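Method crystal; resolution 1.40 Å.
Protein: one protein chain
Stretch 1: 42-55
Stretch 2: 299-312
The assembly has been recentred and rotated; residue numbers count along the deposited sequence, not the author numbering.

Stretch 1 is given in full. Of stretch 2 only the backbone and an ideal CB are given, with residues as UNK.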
# COMPACT_ATOMS: atom_id res chain seq x y z
N LEU A 42 -2.40 12.47 -12.03
CA LEU A 42 -2.12 13.82 -11.56
C LEU A 42 -0.65 14.14 -11.71
O LEU A 42 -0.26 15.26 -12.09
CB LEU A 42 -2.58 13.98 -10.09
CG LEU A 42 -2.68 15.43 -9.59
CD1 LEU A 42 -3.85 16.18 -10.28
CD2 LEU A 42 -2.79 15.45 -8.05
N TYR A 43 0.20 13.18 -11.38
CA TYR A 43 1.64 13.44 -11.57
C TYR A 43 1.96 13.70 -13.02
O TYR A 43 2.70 14.64 -13.33
CB TYR A 43 2.51 12.29 -11.07
CG TYR A 43 3.95 12.63 -11.25
CD1 TYR A 43 4.54 13.59 -10.47
CD2 TYR A 43 4.68 12.07 -12.28
CE1 TYR A 43 5.85 13.98 -10.68
CE2 TYR A 43 6.00 12.45 -12.50
CZ TYR A 43 6.58 13.39 -11.69
OH TYR A 43 7.89 13.77 -11.87
N VAL A 44 1.45 12.86 -13.91
CA VAL A 44 1.72 13.08 -15.34
C VAL A 44 1.23 14.47 -15.75
O VAL A 44 1.92 15.17 -16.48
CB VAL A 44 1.09 11.99 -16.19
CG1 VAL A 44 1.10 12.35 -17.67
CG2 VAL A 44 1.81 10.62 -15.95
N GLN A 45 0.05 14.88 -15.30
CA GLN A 45 -0.45 16.22 -15.60
C GLN A 45 0.45 17.30 -15.05
O GLN A 45 0.68 18.32 -15.72
CB GLN A 45 -1.86 16.36 -15.05
CG GLN A 45 -2.52 17.72 -15.23
CD GLN A 45 -3.98 17.71 -14.74
OE1 GLN A 45 -4.27 17.63 -13.53
NE2 GLN A 45 -4.91 17.78 -15.69
N SER A 46 1.00 17.09 -13.86
CA SER A 46 1.88 18.07 -13.25
C SER A 46 3.13 18.29 -14.09
O SER A 46 3.74 19.34 -14.00
CB SER A 46 2.26 17.68 -11.81
OG SER A 46 3.31 16.71 -11.76
N GLN A 47 3.51 17.27 -14.87
CA GLN A 47 4.66 17.37 -15.78
C GLN A 47 4.24 17.69 -17.22
O GLN A 47 4.98 17.38 -18.16
CB GLN A 47 5.45 16.06 -15.75
CG GLN A 47 5.88 15.63 -14.34
CD GLN A 47 6.80 16.66 -13.69
OE1 GLN A 47 7.87 16.98 -14.23
NE2 GLN A 47 6.39 17.18 -12.54
N GLY A 48 3.05 18.27 -17.39
CA GLY A 48 2.63 18.77 -18.70
C GLY A 48 2.17 17.64 -19.61
O GLY A 48 2.13 17.75 -20.84
N GLY A 49 1.86 16.50 -19.01
CA GLY A 49 1.35 15.39 -19.78
C GLY A 49 2.41 14.43 -20.29
O GLY A 49 2.09 13.52 -21.05
N LYS A 50 3.66 14.60 -19.87
CA LYS A 50 4.75 13.70 -20.29
C LYS A 50 5.55 13.14 -19.14
O LYS A 50 5.57 13.70 -18.05
CB LYS A 50 5.74 14.47 -21.16
CG LYS A 50 5.15 15.57 -21.98
CD LYS A 50 4.30 15.06 -23.10
CE LYS A 50 4.58 15.92 -24.34
NZ LYS A 50 3.66 15.62 -25.48
N LEU A 51 6.25 12.03 -19.39
CA LEU A 51 7.32 11.59 -18.50
C LEU A 51 8.58 11.50 -19.32
O LEU A 51 8.59 10.87 -20.37
CB LEU A 51 7.00 10.25 -17.85
CG LEU A 51 5.73 10.28 -16.99
CD1 LEU A 51 5.40 8.89 -16.45
CD2 LEU A 51 5.83 11.30 -15.84
N GLY A 52 9.65 12.14 -18.87
CA GLY A 52 10.91 12.14 -19.61
C GLY A 52 10.72 12.51 -21.08
O GLY A 52 11.35 11.91 -21.96
N GLY A 53 9.85 13.50 -21.33
CA GLY A 53 9.60 13.99 -22.68
C GLY A 53 8.62 13.16 -23.49
O GLY A 53 8.24 13.53 -24.60
N ARG A 54 8.18 12.04 -22.93
CA ARG A 54 7.34 11.14 -23.69
C ARG A 54 5.89 11.28 -23.31
O ARG A 54 5.56 11.29 -22.12
CB ARG A 54 7.74 9.69 -23.47
CG ARG A 54 9.17 9.35 -23.86
CD ARG A 54 9.35 9.31 -25.40
NE ARG A 54 8.35 8.44 -26.03
CZ ARG A 54 8.51 7.13 -26.24
NH1 ARG A 54 9.63 6.52 -25.86
NH2 ARG A 54 7.55 6.41 -26.82
N SER A 55 5.03 11.37 -24.31
CA SER A 55 3.60 11.30 -24.06
C SER A 55 3.26 9.94 -23.50
O SER A 55 3.92 8.94 -23.80
CB SER A 55 2.81 11.54 -25.34
OG SER A 55 3.26 12.72 -25.99
N UNK A 299 8.94 7.86 -9.89
CA UNK A 299 9.97 6.87 -10.11
C UNK A 299 10.11 6.58 -11.60
O UNK A 299 11.24 6.50 -12.13
CB UNK A 299 9.66 5.59 -9.34
N UNK A 300 9.00 6.40 -12.30
CA UNK A 300 9.05 6.19 -13.73
C UNK A 300 9.65 7.38 -14.41
O UNK A 300 10.46 7.19 -15.35
CB UNK A 300 7.66 5.90 -14.29
N UNK A 301 9.31 8.59 -14.03
CA UNK A 301 9.90 9.78 -14.63
C UNK A 301 11.41 9.75 -14.50
O UNK A 301 12.12 10.09 -15.46
CB UNK A 301 9.34 11.05 -13.98
N UNK A 302 11.93 9.35 -13.35
CA UNK A 302 13.36 9.29 -13.13
C UNK A 302 13.99 8.32 -14.12
O UNK A 302 15.08 8.59 -14.70
CB UNK A 302 13.67 8.88 -11.69
N UNK A 303 13.36 7.16 -14.31
CA UNK A 303 13.87 6.14 -15.22
C UNK A 303 13.86 6.64 -16.65
O UNK A 303 14.89 6.58 -17.35
CB UNK A 303 13.05 4.86 -15.11
N UNK A 304 12.75 7.18 -17.12
CA UNK A 304 12.62 7.62 -18.50
C UNK A 304 13.55 8.81 -18.78
O UNK A 304 14.18 8.88 -19.84
CB UNK A 304 11.17 7.99 -18.80
N UNK A 305 13.68 9.74 -17.86
CA UNK A 305 14.59 10.86 -18.06
C UNK A 305 16.04 10.37 -18.19
O UNK A 305 16.80 10.91 -19.00
CB UNK A 305 14.47 11.85 -16.90
N UNK A 306 16.42 9.36 -17.42
CA UNK A 306 17.82 8.87 -17.43
C UNK A 306 18.16 8.26 -18.76
O UNK A 306 19.35 8.28 -19.15
CB UNK A 306 18.05 7.84 -16.32
N UNK A 307 17.18 7.77 -19.51
CA UNK A 307 17.46 7.23 -20.85
C UNK A 307 16.99 8.15 -21.98
O UNK A 307 16.85 7.72 -23.14
CB UNK A 307 16.79 5.86 -21.00
N UNK A 308 16.76 9.41 -21.65
CA UNK A 308 16.42 10.40 -22.66
C UNK A 308 15.17 10.03 -23.45
O UNK A 308 15.06 10.37 -24.63
CB UNK A 308 17.60 10.59 -23.62
N UNK A 309 14.23 9.32 -22.82
CA UNK A 309 12.99 8.94 -23.48
C UNK A 309 13.02 7.62 -24.22
O UNK A 309 11.99 7.13 -24.70
CB UNK A 309 12.59 10.04 -24.47
N UNK A 310 14.22 7.05 -24.36
CA UNK A 310 14.37 5.81 -25.11
C UNK A 310 14.16 4.55 -24.26
O UNK A 310 15.08 4.00 -23.65
CB UNK A 310 15.76 5.77 -25.75
N UNK A 311 12.93 4.06 -24.25
CA UNK A 311 12.58 3.02 -23.29
C UNK A 311 12.98 1.65 -23.78
O UNK A 311 12.76 0.67 -23.06
CB UNK A 311 11.08 3.05 -23.00
N UNK A 312 13.58 1.60 -24.97
CA UNK A 312 14.22 0.39 -25.46
C UNK A 312 15.39 0.06 -24.56
O UNK A 312 15.77 -1.12 -24.43
CB UNK A 312 14.68 0.55 -26.91

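At 299 (phi/psi -67/-46, helical) the CA-to-CB bond points away from stretch 1, which sets no preference; the residue is Leu 299.

At 300 the bond runs sideways, and the ideal CB lies 4.3 Å from CD1 of Leu 51. An apolar side chain of moderate length would suit. Leu 300 meets that methyl: its CD2 sits 3.7 Å from Leu 51 CD1.

Position 301 faces two potential donors: its ideal CB is 3.7 Å from Tyr 43 OH and 5.0 Å from Gly 52 N, with CD2 of Leu 51 4.0 Å away. A short acceptor is called for; Asp would suit, with Asn possible. The residue is Asp 301, which divides its carboxylate between the donors. Tyr 43 OH donates to Asp 301 OD2 (2.6 Å), which lies at the ring edge near its plane, and Gly 52 N donates to Asp 301 OD1 (2.9 Å, N-H...O angle 140°). A water extends the link, donating both to Asp 301 OD2 (2.7 Å) and to Gln 47 OE1 (2.8 Å).

Positions 302 and 303 have no stretch 1 atom within 5.5 Å of their ideal CB atoms, so many residues would fit; they are Ala 302 and Gly 303.

At 304 the bond points toward stretch 1, with the ideal CB 4.2 Å from Gly 52 CA. A compact apolar residue fits. Val 304, chi1 t, places CG1 3.5 Å from Leu 51 O. A CB on Gly 52 would fall 2.5 Å from Val 304 CG1, so the close approach relies on that glycine.

The ideal CB at 305 is 4.5 Å from Gly 52 CA and the bond points sideways, which allows a long, flexible chain. Lys 305 packs its CG 3.5 Å from Gly 52 CA.

At 306 and 307 stretch 1 is out of reach and many side chains would fit; at 308 positive phi (57°) favours glycine. They are Ala 306, Val 307 and Gly 308.

At 309, phi/psi of 89/-9 would jam a CB against the preceding carbonyl, and the ideal CB is also tight against Arg 54 CD (3.5 Å). Glycine is expected, and Gly 309 is found. Its O accepts from Arg 54 NH1 (2.7 Å, 150°), at the guanidinium edge.

At 310 the bond points away and many side chains would fit; it is Asp 310.

At 311 the bond points toward stretch 1, the ideal CB 4.7 Å from Arg 54 NH1; small or branched residues suit, and the charge would also admit an acidic or polar acceptor. Val 311 brings CG1 to 4.2 Å from Arg 54 NH1.

Position 312 is out of reach, open to many residues: Ala 312, whose N donates to Asp 310 OD1 (3.2 Å).

Stretch 2, residues 299-312: LLDAGVKAVGGDVA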
# COMPACT_ATOMS: atom_id res chain seq x y z
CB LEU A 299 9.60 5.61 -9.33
CG LEU A 299 10.65 4.51 -9.35
CD1 LEU A 299 11.97 4.97 -8.71
CD2 LEU A 299 10.14 3.23 -8.69
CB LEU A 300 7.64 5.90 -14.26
CG LEU A 300 7.59 5.58 -15.77
CD1 LEU A 300 8.52 4.43 -16.13
CD2 LEU A 300 6.16 5.26 -16.19
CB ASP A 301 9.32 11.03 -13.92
CG ASP A 301 9.37 12.31 -14.75
OD1 ASP A 301 9.62 12.28 -15.95
OD2 ASP A 301 9.06 13.37 -14.17
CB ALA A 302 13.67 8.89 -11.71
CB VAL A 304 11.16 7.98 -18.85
CG1 VAL A 304 11.10 8.44 -20.29
CG2 VAL A 304 10.26 6.81 -18.66
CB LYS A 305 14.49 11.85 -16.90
CG LYS A 305 13.23 12.68 -16.99
CD LYS A 305 12.87 13.30 -15.66
CE LYS A 305 13.58 14.60 -15.47
NZ LYS A 305 13.18 15.13 -14.12
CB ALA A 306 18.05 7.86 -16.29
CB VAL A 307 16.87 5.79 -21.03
CG1 VAL A 307 17.57 4.83 -20.12
CG2 VAL A 307 15.38 5.75 -20.80
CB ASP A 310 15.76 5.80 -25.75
CG ASP A 310 16.01 4.57 -26.60
OD1 ASP A 310 15.09 3.74 -26.75
OD2 ASP A 310 17.13 4.45 -27.11
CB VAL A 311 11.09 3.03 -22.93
CG1 VAL A 311 10.76 4.38 -22.37
CG2 VAL A 311 10.23 2.68 -24.13
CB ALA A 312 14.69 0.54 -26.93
O HOH W 1 9.23 15.39 -16.02
O HOH W 2 11.43 4.24 -26.93
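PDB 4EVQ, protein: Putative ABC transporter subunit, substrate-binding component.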